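Local coordinates for nuclear import protein MOG1 (Saccharomyces cerevisiae, PDB 1JHS) that takes part in the Ran GTPase system for nuclear protein import and poly(A)+ mRNA export, and interacts with the small GTPase GSP1, at residues T15-G20 against A35-S40; E55-D60 against I142-P147; E63-S68 against D137-I142; S68-A73 against V128-L133. The protein carries 1 engineered substitution. All coordinates share one frame; numbering follows the deposited sequence.

Overall arrangement
Interactions 2, 3 and 4 build on one seven-stranded antiparallel sheet, and interaction 1 joins that sheet to a smaller three-stranded one. The centre of interaction 2 lies about 4 Å from the centre of the chain, and the contact is buried: main-chain pairing of strands 56-63 and 138-147, with branched aliphatic side chains along one face. Interaction 3, partly buried, lies where strand 56-63 ends and its following loop meets the start of strand 138-147; it relies on a carboxylate and a water. Its centre is about 7 Å from that of interaction 4, a buried contact where helix 70-83 packs on strand 124-133 through aliphatic groups and one guanidinium. Interaction 1, also partly buried, combines a methyl-aromatic contact with a polar outer end.

Interaction 1: residues T15-G20 against A35-S40; sequences TVVPPG and AVYVNS. Engineered in segment 35-40: Ala35 (natural residue Glu).
Val17 and Tyr37 meet where the three-stranded antiparallel sheet, through its middle strand 13-17, packs against strand 34-39 of the seven-stranded antiparallel sheet. The closely packed part is a CH-pi contact. Val17 CG1 lies 4.1 Å from the centroid of the Tyr37 ring and only 11° off the ring normal, which sets this methyl over the centre of the face. The other branch, CG2, meets ring atom CD2 of Tyr37 at 4.1 Å, and the two side chains cross at about a right angle. Val6 of strand 4-8 touches both residues, and Leu8 of that strand also touches Tyr37.

Toward solvent the chemistry changes. Between Val17 and Gly20 the chain runs through two prolines, and the approach narrows from 8.0 Å between the CA atoms of Val17 and Tyr37 to 5.6 Å between those of Gly20 and Ser40. Gly20 stands just ahead of strand 21-23, the neighbour of strand 34-39, and its backbone angles would press a side chain against the carbonyl oxygen of Pro19. Its own carbonyl is held twice by one residue. Ser40 N donates to Gly20 O at 2.8 Å, while chi1 of 64° puts Ser40 OG between its backbone N and carbonyl carbon, bringing the hydroxyl to the same acceptor. Ser40 OG donates to Gly20 O at 2.6 Å from 44° above the carbonyl plane.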
loop_
_atom_site.group_PDB
_atom_site.type_symbol
_atom_site.label_atom_id
_atom_site.label_comp_id
_atom_site.label_asym_id
_atom_site.label_seq_id
_atom_site.Cartn_x
_atom_site.Cartn_y
_atom_site.Cartn_z
ATOM N N THR A 15 1.885 -10.779 8.416
ATOM C CA THR A 15 0.720 -10.026 7.971
ATOM C C THR A 15 0.089 -10.975 6.965
ATOM O O THR A 15 0.383 -12.183 6.996
ATOM C CB THR A 15 1.100 -8.647 7.339
ATOM O OG1 THR A 15 -0.103 -7.945 6.977
ATOM C CG2 THR A 15 1.985 -8.821 6.112
ATOM N N VAL A 16 -0.779 -10.479 6.092
ATOM C CA VAL A 16 -1.386 -11.380 5.108
ATOM C C VAL A 16 -1.285 -10.782 3.724
ATOM O O VAL A 16 -1.130 -9.569 3.593
ATOM C CB VAL A 16 -2.883 -11.619 5.412
ATOM C CG1 VAL A 16 -3.042 -12.248 6.787
ATOM C CG2 VAL A 16 -3.661 -10.276 5.355
ATOM N N VAL A 17 -1.321 -11.649 2.702
ATOM C CA VAL A 17 -1.347 -11.215 1.308
ATOM C C VAL A 17 -2.314 -12.142 0.548
ATOM O O VAL A 17 -2.614 -13.266 0.997
ATOM C CB VAL A 17 0.065 -11.212 0.603
ATOM C CG1 VAL A 17 1.064 -10.371 1.416
ATOM C CG2 VAL A 17 0.560 -12.627 0.383
ATOM N N PRO A 18 -2.838 -11.685 -0.601
ATOM C CA PRO A 18 -3.771 -12.539 -1.350
ATOM C C PRO A 18 -3.126 -13.749 -1.995
ATOM O O PRO A 18 -1.929 -13.762 -2.268
ATOM C CB PRO A 18 -4.314 -11.612 -2.448
ATOM C CG PRO A 18 -4.073 -10.217 -1.913
ATOM C CD PRO A 18 -2.710 -10.372 -1.242
ATOM N N PRO A 19 -3.934 -14.788 -2.264
ATOM C CA PRO A 19 -3.352 -15.964 -2.912
ATOM C C PRO A 19 -2.902 -15.563 -4.331
ATOM O O PRO A 19 -3.455 -14.638 -4.939
ATOM C CB PRO A 19 -4.502 -16.975 -2.910
ATOM C CG PRO A 19 -5.767 -16.123 -2.781
ATOM C CD PRO A 19 -5.325 -15.036 -1.829
ATOM N N GLY A 20 -1.869 -16.221 -4.832
ATOM C CA GLY A 20 -1.387 -15.900 -6.166
ATOM C C GLY A 20 -0.364 -14.778 -6.192
ATOM O O GLY A 20 0.126 -14.415 -7.273
ATOM N N ALA A 35 9.716 -5.548 2.043
ATOM C CA ALA A 35 9.134 -6.841 1.723
ATOM C C ALA A 35 8.311 -6.472 0.454
ATOM O O ALA A 35 7.608 -5.461 0.446
ATOM C CB ALA A 35 8.227 -7.334 2.861
ATOM N N VAL A 36 8.449 -7.242 -0.621
ATOM C CA VAL A 36 7.766 -6.936 -1.892
ATOM C C VAL A 36 7.012 -8.146 -2.420
ATOM O O VAL A 36 7.604 -9.221 -2.579
ATOM C CB VAL A 36 8.804 -6.520 -2.978
ATOM C CG1 VAL A 36 8.106 -6.199 -4.303
ATOM C CG2 VAL A 36 9.634 -5.305 -2.463
ATOM N N TYR A 37 5.719 -7.972 -2.698
ATOM C CA TYR A 37 4.903 -9.058 -3.260
ATOM C C TYR A 37 4.274 -8.572 -4.559
ATOM O O TYR A 37 3.845 -7.408 -4.638
ATOM C CB TYR A 37 3.778 -9.452 -2.294
ATOM C CG TYR A 37 4.274 -10.261 -1.133
ATOM C CD1 TYR A 37 4.929 -9.648 -0.068
ATOM C CD2 TYR A 37 4.190 -11.658 -1.150
ATOM C CE1 TYR A 37 5.505 -10.405 0.954
ATOM C CE2 TYR A 37 4.767 -12.431 -0.130
ATOM C CZ TYR A 37 5.423 -11.785 0.912
ATOM O OH TYR A 37 6.016 -12.516 1.919
ATOM N N VAL A 38 4.234 -9.423 -5.581
ATOM C CA VAL A 38 3.581 -9.010 -6.841
ATOM C C VAL A 38 2.528 -10.035 -7.249
ATOM O O VAL A 38 2.669 -11.251 -6.992
ATOM C CB VAL A 38 4.558 -8.852 -8.047
ATOM C CG1 VAL A 38 5.512 -7.674 -7.819
ATOM C CG2 VAL A 38 5.312 -10.165 -8.293
ATOM N N ASN A 39 1.456 -9.537 -7.860
ATOM C CA ASN A 39 0.364 -10.404 -8.283
ATOM C C ASN A 39 0.893 -11.254 -9.450
ATOM O O ASN A 39 1.221 -10.704 -10.510
ATOM C CB ASN A 39 -0.819 -9.544 -8.765
ATOM C CG ASN A 39 -2.061 -10.373 -9.058
ATOM O OD1 ASN A 39 -1.962 -11.532 -9.482
ATOM N ND2 ASN A 39 -3.235 -9.780 -8.851
ATOM N N SER A 40 0.984 -12.572 -9.254
ATOM C CA SER A 40 1.456 -13.463 -10.324
ATOM C C SER A 40 0.338 -14.372 -10.856
ATOM O O SER A 40 0.616 -15.399 -11.473
ATOM C CB SER A 40 2.614 -14.328 -9.828
ATOM O OG SER A 40 2.154 -15.172 -8.788
#

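Interaction 2: residues E55-D60 against I142-P147; sequences ESIIVD and ISINVP
Ser56 to Val59 run antiparallel to Ile142 to Asn145, with strand axes 4.7 Å apart at closest and their directions 164° from each other. Ile58 and Ser143 form a hydrogen-bonded pair with both bonds strong: Ile58 N reaches Ser143 O at 2.8 Å, and Ser143 N returns to Ile58 O at the same length. The second such pair is less even, since Asn145 N donates to Ser56 O at 2.9 Å whereas the bond from Ser56 N to Asn145 O, at 3.4 Å, is weak. A side-chain bond reinforces this pair: Asn145 ND2 gives a hydrogen to Ser56 OG at 3.0 Å, nearly straight at 170° and in the plane of the amide.

These are two central strands of the seven-stranded antiparallel sheet, brought side by side although more than 80 residues separate the segments, and helix 163-178 packs on the face that carries Ile57, Val59, Ile142 and Ile144. There Ile57 and Ile144 lie side by side and point the same way, with Ile57 CG1 4.0 Å from Ile144 CG1. Ile142 extends the apolar row toward Val59. Met175 and Val168 of the helix touch Ile57 and Ile144 respectively.

On the face of Ile58 and Ser143 the hydroxyl stays close to the strands: chi1 of 48° sets Ser143 OG between its backbone N and carbonyl carbon, 3.6 Å from Ile58 CB. A water hydrogen-bonds to Ser143 OG and weakly to Ile58 O.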
loop_
_atom_site.group_PDB
_atom_site.type_symbol
_atom_site.label_atom_id
_atom_site.label_comp_id
_atom_site.label_asym_id
_atom_site.label_seq_id
_atom_site.Cartn_x
_atom_site.Cartn_y
_atom_site.Cartn_z
ATOM N N GLU A 55 -1.509 -5.856 -9.463
ATOM C CA GLU A 55 -1.210 -5.094 -8.232
ATOM C C GLU A 55 0.123 -5.524 -7.613
ATOM O O GLU A 55 0.595 -6.621 -7.850
ATOM C CB GLU A 55 -2.309 -5.293 -7.176
ATOM C CG GLU A 55 -3.719 -4.935 -7.659
ATOM C CD GLU A 55 -4.404 -6.118 -8.331
ATOM O OE1 GLU A 55 -3.769 -7.192 -8.443
ATOM O OE2 GLU A 55 -5.578 -5.986 -8.727
ATOM N N SER A 56 0.735 -4.645 -6.833
ATOM C CA SER A 56 1.991 -4.976 -6.157
ATOM C C SER A 56 1.906 -4.382 -4.761
ATOM O O SER A 56 1.243 -3.354 -4.533
ATOM C CB SER A 56 3.209 -4.433 -6.922
ATOM O OG SER A 56 3.070 -3.064 -7.236
ATOM N N ILE A 57 2.567 -5.047 -3.836
ATOM C CA ILE A 57 2.548 -4.671 -2.431
ATOM C C ILE A 57 3.968 -4.479 -1.896
ATOM O O ILE A 57 4.820 -5.347 -2.075
ATOM C CB ILE A 57 1.881 -5.801 -1.584
ATOM C CG1 ILE A 57 0.444 -6.065 -2.085
ATOM C CG2 ILE A 57 1.917 -5.430 -0.086
ATOM C CD1 ILE A 57 -0.227 -7.352 -1.468
ATOM N N ILE A 58 4.215 -3.348 -1.251
ATOM C CA ILE A 58 5.528 -3.097 -0.664
ATOM C C ILE A 58 5.338 -2.741 0.810
ATOM O O ILE A 58 4.489 -1.936 1.151
ATOM C CB ILE A 58 6.265 -1.899 -1.307
ATOM C CG1 ILE A 58 6.609 -2.184 -2.772
ATOM C CG2 ILE A 58 7.584 -1.630 -0.503
ATOM C CD1 ILE A 58 7.332 -1.039 -3.437
ATOM N N VAL A 59 6.120 -3.366 1.677
ATOM C CA VAL A 59 6.072 -3.059 3.103
ATOM C C VAL A 59 7.441 -2.451 3.301
ATOM O O VAL A 59 8.447 -3.024 2.855
ATOM C CB VAL A 59 5.942 -4.340 3.966
ATOM C CG1 VAL A 59 5.980 -3.973 5.436
ATOM C CG2 VAL A 59 4.639 -5.057 3.645
ATOM N N ASP A 60 7.507 -1.298 3.952
ATOM C CA ASP A 60 8.796 -0.643 4.126
ATOM C C ASP A 60 8.977 -0.179 5.568
ATOM O O ASP A 60 8.106 0.488 6.118
ATOM C CB ASP A 60 8.880 0.556 3.201
ATOM C CG ASP A 60 10.309 0.883 2.795
ATOM O OD1 ASP A 60 11.256 0.384 3.454
ATOM O OD2 ASP A 60 10.477 1.639 1.809
ATOM N N ILE A 142 2.961 0.653 4.298
ATOM C CA ILE A 142 2.542 -0.416 3.392
ATOM C C ILE A 142 1.908 0.265 2.187
ATOM O O ILE A 142 0.985 1.079 2.363
ATOM C CB ILE A 142 1.491 -1.355 4.041
ATOM C CG1 ILE A 142 2.072 -2.017 5.303
ATOM C CG2 ILE A 142 1.114 -2.472 3.052
ATOM C CD1 ILE A 142 1.169 -3.112 5.955
ATOM N N SER A 143 2.414 -0.019 0.979
ATOM C CA SER A 143 1.835 0.584 -0.229
ATOM C C SER A 143 1.371 -0.510 -1.181
ATOM O O SER A 143 2.021 -1.549 -1.315
ATOM C CB SER A 143 2.829 1.527 -0.955
ATOM O OG SER A 143 4.129 0.974 -1.151
ATOM N N ILE A 144 0.215 -0.294 -1.801
ATOM C CA ILE A 144 -0.312 -1.258 -2.749
ATOM C C ILE A 144 -0.628 -0.455 -3.999
ATOM O O ILE A 144 -1.480 0.427 -3.974
ATOM C CB ILE A 144 -1.596 -1.960 -2.231
ATOM C CG1 ILE A 144 -1.321 -2.647 -0.877
ATOM C CG2 ILE A 144 -2.062 -3.012 -3.295
ATOM C CD1 ILE A 144 -2.547 -3.403 -0.244
ATOM N N ASN A 145 0.066 -0.778 -5.091
ATOM C CA ASN A 145 -0.115 -0.082 -6.355
ATOM C C ASN A 145 -1.198 -0.742 -7.205
ATOM O O ASN A 145 -1.203 -1.960 -7.357
ATOM C CB ASN A 145 1.200 -0.072 -7.124
ATOM C CG ASN A 145 2.312 0.471 -6.305
ATOM O OD1 ASN A 145 2.304 1.660 -5.935
ATOM N ND2 ASN A 145 3.287 -0.383 -5.979
ATOM N N VAL A 146 -2.101 0.081 -7.746
ATOM C CA VAL A 146 -3.191 -0.393 -8.574
ATOM C C VAL A 146 -3.220 0.364 -9.912
ATOM O O VAL A 146 -3.807 1.446 -10.015
ATOM C CB VAL A 146 -4.557 -0.183 -7.854
ATOM C CG1 VAL A 146 -5.657 -0.992 -8.561
ATOM C CG2 VAL A 146 -4.425 -0.547 -6.355
ATOM N N PRO A 147 -2.571 -0.192 -10.953
ATOM C CA PRO A 147 -2.560 0.473 -12.267
ATOM C C PRO A 147 -3.974 0.293 -12.815
ATOM O O PRO A 147 -4.387 -0.838 -13.095
ATOM C CB PRO A 147 -1.510 -0.320 -13.072
ATOM C CG PRO A 147 -0.628 -0.997 -11.949
ATOM C CD PRO A 147 -1.679 -1.368 -10.927
HETATM O O HOH W 1 5.709 1.236 1.070
#

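Interaction 3: residues E63-S68 against D137-I142; sequences ETVDKS and DTDVVI
Glu63 and Thr138 form an antiparallel, non-hydrogen-bonded pair at the end of strand 56-63, beside a G1 beta bulge in which Asp137 and Thr138 both face Leu133 of the adjoining strand. The side chains of the pair diverge, and beyond it the chain leaves the sheet for helix 70-83. Two backbone N-H groups of the departing segment tie it to segment 137-142. Thr64 N donates to Asp137 O at 3.3 Å, from well above the carbonyl plane. Val65 N makes the straighter bond, 168° at the hydrogen, to Asp139 OD2 at 3.1 Å; it meets the carboxylate from 52° above its plane.

Thr64 crosses the Asp139 side chain at about a right angle, its CG2 methyl 4.0 Å from both carboxylate oxygens. The Val65 CG1 methyl packs at 3.5 Å from Asp139 OD2, the oxygen that its own N-H binds. The same carboxylate is also engaged on the helix side, OD2 by NE2 of His77, and OD1 forms a salt bridge with NE of Arg132. An alanine in place of Asp139 would probably leave the Val65 N-H, His77 NE2 and the Arg132 charge without this mate, and the loop less firmly held at Val65. A water bridges the two segments: it donates to Asp139 OD1 at 2.8 Å and lies 2.6 Å from Thr64 OG1.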
loop_
_atom_site.group_PDB
_atom_site.type_symbol
_atom_site.label_atom_id
_atom_site.label_comp_id
_atom_site.label_asym_id
_atom_site.label_seq_id
_atom_site.Cartn_x
_atom_site.Cartn_y
_atom_site.Cartn_z
ATOM N N GLU A 63 12.271 5.199 9.187
ATOM C CA GLU A 63 12.498 5.887 10.457
ATOM C C GLU A 63 11.243 6.696 10.760
ATOM O O GLU A 63 10.551 7.148 9.842
ATOM C CB GLU A 63 13.653 6.858 10.330
ATOM C CG GLU A 63 14.952 6.253 9.937
ATOM C CD GLU A 63 15.981 7.351 9.746
ATOM O OE1 GLU A 63 15.834 8.386 10.454
ATOM O OE2 GLU A 63 16.910 7.193 8.906
ATOM N N THR A 64 10.945 6.886 12.040
ATOM C CA THR A 64 9.777 7.664 12.421
ATOM C C THR A 64 9.920 9.114 11.946
ATOM O O THR A 64 10.974 9.714 12.107
ATOM C CB THR A 64 9.597 7.719 13.960
ATOM O OG1 THR A 64 9.462 6.389 14.482
ATOM C CG2 THR A 64 8.341 8.523 14.320
ATOM N N VAL A 65 8.871 9.683 11.362
ATOM C CA VAL A 65 8.964 11.071 10.961
ATOM C C VAL A 65 8.549 11.940 12.163
ATOM O O VAL A 65 7.653 11.584 12.941
ATOM C CB VAL A 65 8.087 11.386 9.719
ATOM C CG1 VAL A 65 6.621 11.146 10.014
ATOM C CG2 VAL A 65 8.332 12.812 9.289
ATOM N N ASP A 66 9.226 13.077 12.314
ATOM C CA ASP A 66 8.971 13.991 13.422
ATOM C C ASP A 66 7.661 14.763 13.339
ATOM O O ASP A 66 7.660 15.992 13.340
ATOM C CB ASP A 66 10.139 14.967 13.566
ATOM C CG ASP A 66 10.027 15.834 14.816
ATOM O OD1 ASP A 66 9.645 15.299 15.885
ATOM O OD2 ASP A 66 10.324 17.050 14.727
ATOM N N LYS A 67 6.549 14.039 13.256
ATOM C CA LYS A 67 5.214 14.641 13.213
ATOM C C LYS A 67 4.406 13.824 14.215
ATOM O O LYS A 67 4.283 12.606 14.052
ATOM C CB LYS A 67 4.571 14.483 11.834
ATOM C CG LYS A 67 5.338 15.077 10.664
ATOM C CD LYS A 67 4.999 16.534 10.431
ATOM C CE LYS A 67 5.684 17.036 9.144
ATOM N NZ LYS A 67 5.125 18.337 8.693
ATOM N N SER A 68 3.861 14.484 15.241
ATOM C CA SER A 68 3.069 13.815 16.288
ATOM C C SER A 68 1.707 13.288 15.869
ATOM O O SER A 68 1.289 12.199 16.301
ATOM C CB SER A 68 2.838 14.762 17.469
ATOM O OG SER A 68 4.040 14.976 18.177
ATOM N N ASP A 137 11.040 3.451 17.117
ATOM C CA ASP A 137 11.323 4.587 16.248
ATOM C C ASP A 137 11.209 4.160 14.789
ATOM O O ASP A 137 12.056 4.498 13.960
ATOM C CB ASP A 137 12.734 5.081 16.498
ATOM C CG ASP A 137 12.788 6.555 16.623
ATOM O OD1 ASP A 137 12.298 7.096 17.665
ATOM O OD2 ASP A 137 13.291 7.176 15.660
ATOM N N THR A 138 10.174 3.388 14.497
ATOM C CA THR A 138 9.970 2.923 13.137
ATOM C C THR A 138 8.554 3.227 12.674
ATOM O O THR A 138 7.603 2.978 13.405
ATOM C CB THR A 138 10.212 1.408 13.050
ATOM O OG1 THR A 138 11.576 1.125 13.391
ATOM C CG2 THR A 138 9.912 0.893 11.656
ATOM N N ASP A 139 8.431 3.785 11.469
ATOM C CA ASP A 139 7.126 4.052 10.856
ATOM C C ASP A 139 7.035 2.999 9.735
ATOM O O ASP A 139 7.842 3.023 8.793
ATOM C CB ASP A 139 7.069 5.457 10.220
ATOM C CG ASP A 139 6.472 6.505 11.159
ATOM O OD1 ASP A 139 5.910 6.097 12.216
ATOM O OD2 ASP A 139 6.544 7.726 10.834
ATOM N N VAL A 140 6.116 2.043 9.882
ATOM C CA VAL A 140 5.934 1.014 8.845
ATOM C C VAL A 140 4.987 1.575 7.781
ATOM O O VAL A 140 3.868 1.973 8.113
ATOM C CB VAL A 140 5.292 -0.243 9.408
ATOM C CG1 VAL A 140 5.148 -1.307 8.286
ATOM C CG2 VAL A 140 6.136 -0.772 10.574
ATOM N N VAL A 141 5.419 1.588 6.514
ATOM C CA VAL A 141 4.558 2.093 5.438
ATOM C C VAL A 141 4.247 0.941 4.469
ATOM O O VAL A 141 5.146 0.313 3.928
ATOM C CB VAL A 141 5.205 3.288 4.678
ATOM C CG1 VAL A 141 4.285 3.775 3.539
ATOM C CG2 VAL A 141 5.451 4.456 5.658
ATOM N N ILE A 142 2.961 0.653 4.298
ATOM C CA ILE A 142 2.542 -0.416 3.392
ATOM C C ILE A 142 1.908 0.265 2.187
ATOM O O ILE A 142 0.985 1.079 2.363
ATOM C CB ILE A 142 1.491 -1.355 4.041
ATOM C CG1 ILE A 142 2.072 -2.017 5.303
ATOM C CG2 ILE A 142 1.114 -2.472 3.052
ATOM C CD1 ILE A 142 1.169 -3.112 5.955
HETATM O O HOH W 2 6.966 5.664 14.788
#

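Interaction 4: residues S68-A73 against V128-L133; sequences SDLKEA and VALIRL
Over one face of the Arg132 guanidinium, above its centre, lies the methyl of Ala73, with Ala73 CB 3.5 Å from Arg132 CZ. At the edge, in the plane of the group, are the carbonyl oxygen of Ser68 and a water. The water bridges the two residues: Arg132 NH1 donates to it at 2.9 Å, and it donates in turn to Ser68 O at 2.7 Å. NH1 also donates to Lys67 O, and NH2 makes a weak bond to Val65 O, so the group is gripped by main-chain oxygens of the loop that leads into the helix. NE forms a salt bridge with Asp139 OD1.

The shaft of Arg132 is bent at chi3 (76°), which sets NE out of line with the carbons before it. Alongside those carbons Leu70 runs in the opposite direction, its CD1 3.8 Å from Arg132 CD. Leu130, two residues earlier and on the same face of the strand, supplies the apolar floor: its CD2 is 3.7 Å from Ala73 CB and 4.1 Å from Leu70 CD1. A methionine in place of Arg132 would probably leave the Asp139 carboxylate without its charged mate and the carbonyl oxygen of Lys67 without this donor.

Ahead of the helix Asp69 is the N-cap, its OD1 accepting from Glu72 N at 3.0 Å. Trp74 and His77, further along, also touch Leu130. Helix 70-83 packs on strand 124-133, its first turn over Leu130 and Arg132, as in alpha+beta folds, where helices pack on an antiparallel sheet.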
loop_
_atom_site.group_PDB
_atom_site.type_symbol
_atom_site.label_atom_id
_atom_site.label_comp_id
_atom_site.label_asym_id
_atom_site.label_seq_id
_atom_site.Cartn_x
_atom_site.Cartn_y
_atom_site.Cartn_z
ATOM N N SER A 68 3.861 14.484 15.241
ATOM C CA SER A 68 3.069 13.815 16.288
ATOM C C SER A 68 1.707 13.288 15.869
ATOM O O SER A 68 1.289 12.199 16.301
ATOM C CB SER A 68 2.838 14.762 17.469
ATOM O OG SER A 68 4.040 14.976 18.177
ATOM N N ASP A 69 0.997 14.083 15.076
ATOM C CA ASP A 69 -0.334 13.729 14.625
ATOM C C ASP A 69 -0.266 12.564 13.640
ATOM O O ASP A 69 0.493 12.599 12.664
ATOM C CB ASP A 69 -1.000 14.934 13.965
ATOM C CG ASP A 69 -2.403 14.632 13.497
ATOM O OD1 ASP A 69 -2.618 14.626 12.271
ATOM O OD2 ASP A 69 -3.296 14.389 14.349
ATOM N N LEU A 70 -1.069 11.540 13.907
ATOM C CA LEU A 70 -1.085 10.357 13.066
ATOM C C LEU A 70 -1.359 10.661 11.593
ATOM O O LEU A 70 -0.590 10.245 10.727
ATOM C CB LEU A 70 -2.128 9.353 13.597
ATOM C CG LEU A 70 -2.391 8.104 12.747
ATOM C CD1 LEU A 70 -1.125 7.220 12.676
ATOM C CD2 LEU A 70 -3.547 7.330 13.368
ATOM N N LYS A 71 -2.457 11.364 11.302
ATOM C CA LYS A 71 -2.793 11.681 9.907
ATOM C C LYS A 71 -1.704 12.525 9.226
ATOM O O LYS A 71 -1.409 12.351 8.044
ATOM C CB LYS A 71 -4.138 12.421 9.820
ATOM C CG LYS A 71 -4.442 12.908 8.403
ATOM C CD LYS A 71 -5.881 13.291 8.195
ATOM C CE LYS A 71 -6.136 13.700 6.746
ATOM N NZ LYS A 71 -7.550 14.184 6.587
ATOM N N GLU A 72 -1.123 13.464 9.963
ATOM C CA GLU A 72 -0.062 14.289 9.406
ATOM C C GLU A 72 1.157 13.438 9.058
ATOM O O GLU A 72 1.791 13.649 8.015
ATOM C CB GLU A 72 0.330 15.396 10.393
ATOM C CG GLU A 72 -0.381 16.700 10.150
ATOM C CD GLU A 72 -0.055 17.741 11.222
ATOM O OE1 GLU A 72 1.107 17.786 11.698
ATOM O OE2 GLU A 72 -0.978 18.511 11.580
ATOM N N ALA A 73 1.480 12.467 9.911
ATOM C CA ALA A 73 2.615 11.576 9.644
ATOM C C ALA A 73 2.307 10.755 8.377
ATOM O O ALA A 73 3.175 10.526 7.532
ATOM C CB ALA A 73 2.851 10.640 10.834
ATOM N N VAL A 128 -2.314 3.297 0.829
ATOM C CA VAL A 128 -1.164 3.528 1.707
ATOM C C VAL A 128 -1.577 3.383 3.167
ATOM O O VAL A 128 -2.569 3.980 3.589
ATOM C CB VAL A 128 -0.582 4.946 1.531
ATOM C CG1 VAL A 128 0.630 5.145 2.468
ATOM C CG2 VAL A 128 -0.162 5.160 0.075
ATOM N N ALA A 129 -0.822 2.592 3.927
ATOM C CA ALA A 129 -1.108 2.443 5.346
ATOM C C ALA A 129 0.129 2.796 6.151
ATOM O O ALA A 129 1.252 2.552 5.717
ATOM C CB ALA A 129 -1.535 1.025 5.665
ATOM N N LEU A 130 -0.088 3.402 7.318
ATOM C CA LEU A 130 1.007 3.750 8.213
ATOM C C LEU A 130 0.739 3.025 9.518
ATOM O O LEU A 130 -0.384 3.058 10.014
ATOM C CB LEU A 130 1.022 5.255 8.479
ATOM C CG LEU A 130 1.930 5.708 9.632
ATOM C CD1 LEU A 130 3.428 5.326 9.370
ATOM C CD2 LEU A 130 1.778 7.233 9.785
ATOM N N ILE A 131 1.756 2.345 10.045
ATOM C CA ILE A 131 1.665 1.653 11.328
ATOM C C ILE A 131 2.867 2.210 12.093
ATOM O O ILE A 131 4.010 1.922 11.743
ATOM C CB ILE A 131 1.822 0.123 11.174
ATOM C CG1 ILE A 131 0.647 -0.432 10.361
ATOM C CG2 ILE A 131 1.833 -0.526 12.555
ATOM C CD1 ILE A 131 0.793 -1.902 9.900
ATOM N N ARG A 132 2.605 3.010 13.118
ATOM C CA ARG A 132 3.698 3.617 13.877
ATOM C C ARG A 132 4.194 2.721 15.008
ATOM O O ARG A 132 3.444 2.444 15.946
ATOM C CB ARG A 132 3.223 4.960 14.450
ATOM C CG ARG A 132 2.431 5.825 13.434
ATOM C CD ARG A 132 2.513 7.313 13.790
ATOM N NE ARG A 132 3.818 7.858 13.420
ATOM C CZ ARG A 132 4.233 9.092 13.713
ATOM N NH1 ARG A 132 3.452 9.922 14.399
ATOM N NH2 ARG A 132 5.415 9.515 13.267
ATOM N N LEU A 133 5.436 2.247 14.907
ATOM C CA LEU A 133 6.030 1.436 15.968
ATOM C C LEU A 133 6.925 2.394 16.766
ATOM O O LEU A 133 8.160 2.351 16.693
ATOM C CB LEU A 133 6.848 0.296 15.375
ATOM C CG LEU A 133 6.014 -0.680 14.529
ATOM C CD1 LEU A 133 6.936 -1.801 14.038
ATOM C CD2 LEU A 133 4.862 -1.276 15.364
HETATM O O HOH W 3 0.810 9.632 15.582
#